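Cytokinin riboside 5'-monophosphate phosphoribohydrolase (Corynebacterium glutamicum, PDB 5ZBL) is a LOG-type protein of the SLOG clan, with a Rossmann-like alpha/beta fold built on a parallel sheet. Local coordinates at residues T17-L21 against V52-V58. Residues are numbered along the deposited sequence; the frame is centred on the assembly and turned at random.
With PO4 (phosphate ion), chain G.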
loop_
_atom_site.group_PDB
_atom_site.type_symbol
_atom_site.label_atom_id
_atom_site.label_comp_id
_atom_site.label_asym_id
_atom_site.label_seq_id
_atom_site.Cartn_x
_atom_site.Cartn_y
_atom_site.Cartn_z
ATOM N N THR A 17 6.233 -6.644 -8.290
ATOM C CA THR A 17 6.105 -6.081 -9.618
ATOM C C THR A 17 4.754 -6.358 -10.277
ATOM O O THR A 17 3.981 -7.169 -9.837
ATOM C CB THR A 17 7.247 -6.594 -10.500
ATOM O OG1 THR A 17 7.303 -5.871 -11.737
ATOM C CG2 THR A 17 7.126 -8.102 -10.752
ATOM N N GLY A 18 4.454 -5.627 -11.330
ATOM C CA GLY A 18 3.141 -5.753 -11.986
ATOM C C GLY A 18 2.728 -7.095 -12.573
ATOM O O GLY A 18 3.565 -7.893 -13.032
ATOM N N SER A 19 1.423 -7.335 -12.590
ATOM C CA SER A 19 0.871 -8.453 -13.386
ATOM C C SER A 19 0.512 -7.961 -14.778
ATOM O O SER A 19 -0.101 -8.702 -15.537
ATOM C CB SER A 19 -0.365 -9.049 -12.729
ATOM O OG SER A 19 -1.271 -7.994 -12.508
ATOM N N ALA A 20 0.855 -6.714 -15.100
ATOM C CA ALA A 20 0.871 -6.236 -16.479
ATOM C C ALA A 20 2.350 -6.088 -16.924
ATOM O O ALA A 20 3.257 -5.993 -16.100
ATOM C CB ALA A 20 0.137 -4.912 -16.595
ATOM N N LEU A 21 2.573 -6.128 -18.236
ATOM C CA LEU A 21 3.883 -5.894 -18.837
ATOM C C LEU A 21 4.209 -4.440 -18.946
ATOM O O LEU A 21 5.380 -4.064 -19.021
ATOM C CB LEU A 21 3.952 -6.506 -20.236
ATOM C CG LEU A 21 3.856 -8.049 -20.307
ATOM C CD1 LEU A 21 3.535 -8.481 -21.726
ATOM C CD2 LEU A 21 5.129 -8.724 -19.801
ATOM N N VAL A 52 2.092 -13.903 -15.365
ATOM C CA VAL A 52 1.825 -12.866 -16.378
ATOM C C VAL A 52 2.479 -11.555 -15.941
ATOM O O VAL A 52 2.861 -11.355 -14.761
ATOM C CB VAL A 52 0.327 -12.641 -16.660
ATOM C CG1 VAL A 52 -0.235 -13.816 -17.447
ATOM C CG2 VAL A 52 -0.463 -12.404 -15.385
ATOM N N GLY A 53 2.641 -10.699 -16.930
ATOM C CA GLY A 53 3.312 -9.458 -16.768
ATOM C C GLY A 53 4.748 -9.638 -16.354
ATOM O O GLY A 53 5.371 -10.637 -16.656
ATOM N N LEU A 54 5.247 -8.644 -15.646
ATOM C CA LEU A 54 6.627 -8.599 -15.222
ATOM C C LEU A 54 6.874 -9.619 -14.135
ATOM O O LEU A 54 7.998 -10.013 -13.941
ATOM C CB LEU A 54 6.963 -7.207 -14.694
ATOM C CG LEU A 54 6.787 -6.016 -15.656
ATOM C CD1 LEU A 54 7.299 -4.795 -14.917
ATOM C CD2 LEU A 54 7.493 -6.176 -17.035
ATOM N N MET A 55 5.823 -10.030 -13.422
ATOM C CA MET A 55 5.903 -11.173 -12.521
ATOM C C MET A 55 6.401 -12.394 -13.296
ATOM O O MET A 55 7.431 -12.942 -12.941
ATOM C CB MET A 55 4.577 -11.445 -11.813
ATOM C CG MET A 55 4.383 -10.639 -10.525
ATOM S SD MET A 55 2.785 -10.997 -9.709
ATOM C CE MET A 55 3.421 -12.037 -8.404
ATOM N N GLY A 56 5.722 -12.751 -14.387
ATOM C CA GLY A 56 6.146 -13.860 -15.272
ATOM C C GLY A 56 7.552 -13.657 -15.851
ATOM O O GLY A 56 8.401 -14.550 -15.808
ATOM N N ILE A 57 7.817 -12.449 -16.334
ATOM C CA ILE A 57 9.108 -12.148 -16.900
ATOM C C ILE A 57 10.253 -12.341 -15.902
ATOM O O ILE A 57 11.270 -12.943 -16.248
ATOM C CB ILE A 57 9.162 -10.708 -17.381
ATOM C CG1 ILE A 57 8.188 -10.467 -18.547
ATOM C CG2 ILE A 57 10.573 -10.346 -17.770
ATOM C CD1 ILE A 57 8.412 -11.307 -19.787
ATOM N N VAL A 58 10.128 -11.768 -14.700
ATOM C CA VAL A 58 11.235 -11.818 -13.724
ATOM C C VAL A 58 11.484 -13.268 -13.198
ATOM O O VAL A 58 12.614 -13.687 -13.016
ATOM C CB VAL A 58 11.078 -10.749 -12.577
ATOM C CG1 VAL A 58 10.027 -11.154 -11.563
ATOM C CG2 VAL A 58 12.395 -10.505 -11.854
HETATM P P PO4 G . -0.306 -5.188 -9.553
HETATM O O1 PO4 G . -0.353 -5.318 -11.048
HETATM O O2 PO4 G . -0.414 -6.571 -8.944
HETATM O O3 PO4 G . 1.020 -4.597 -9.138
HETATM O O4 PO4 G . -1.453 -4.334 -9.137
#
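Two backbone carbonyls of a loop make the polar link to the first turn of a helix, whose amides are still open to outside acceptors. Met55 N donates to Gly18 O at 3.1 Å with an N-H...O angle of 153°, while Leu54 N makes a weak bond to Ala20 O (3.3 Å, 148°). The i-4 residues of both amides lie ahead of 52-58; within the segment, Gly56 N bonds to Val52 O at 3.2 Å. So close an approach depends on Gly53, whose CA is 4.1 Å from Ala20 CA: an ideal CB on Gly53 would lie 2.4 Å from Ser19 C and 2.6 Å from Ala20 N, and the positive phi of 62° is one that glycine adopts readily. The topology is Rossmann-like: 17-21 follows strand 12-16 of the parallel sheet, 52-58 covers the beginning of the helix that follows neighbouring strand 44-47, and Gly53 is placed as the last glycine of a GxGxxG-like sequence, consistent with a Rossmann-type turn. Beside the bonds, Thr17 CG2 lies 3.7 Å from Met55 CG, and Thr17 OG1, 3.3 Å from Leu54 CB, is hydrogen-bonded to Pro114 O. Farther along the loop, Leu21 CD2 reaches Ile57 CG1 at 3.7 Å and Leu54 CD2 at 4.4 Å; helix 25-40 adjoins this apolar patch through Thr28 and Tyr27, and Phe163 of the second subunit packs on Leu54. Ser19 points its CA-to-CB bond away from the helix, and both Ser19 N (3.1 Å, 172°) and Ser19 OG (3.2 Å) donate to O1 of a phosphate ion, probably from the crystallisation liquor, which Gly118 N and Thr119 OG1 also bind.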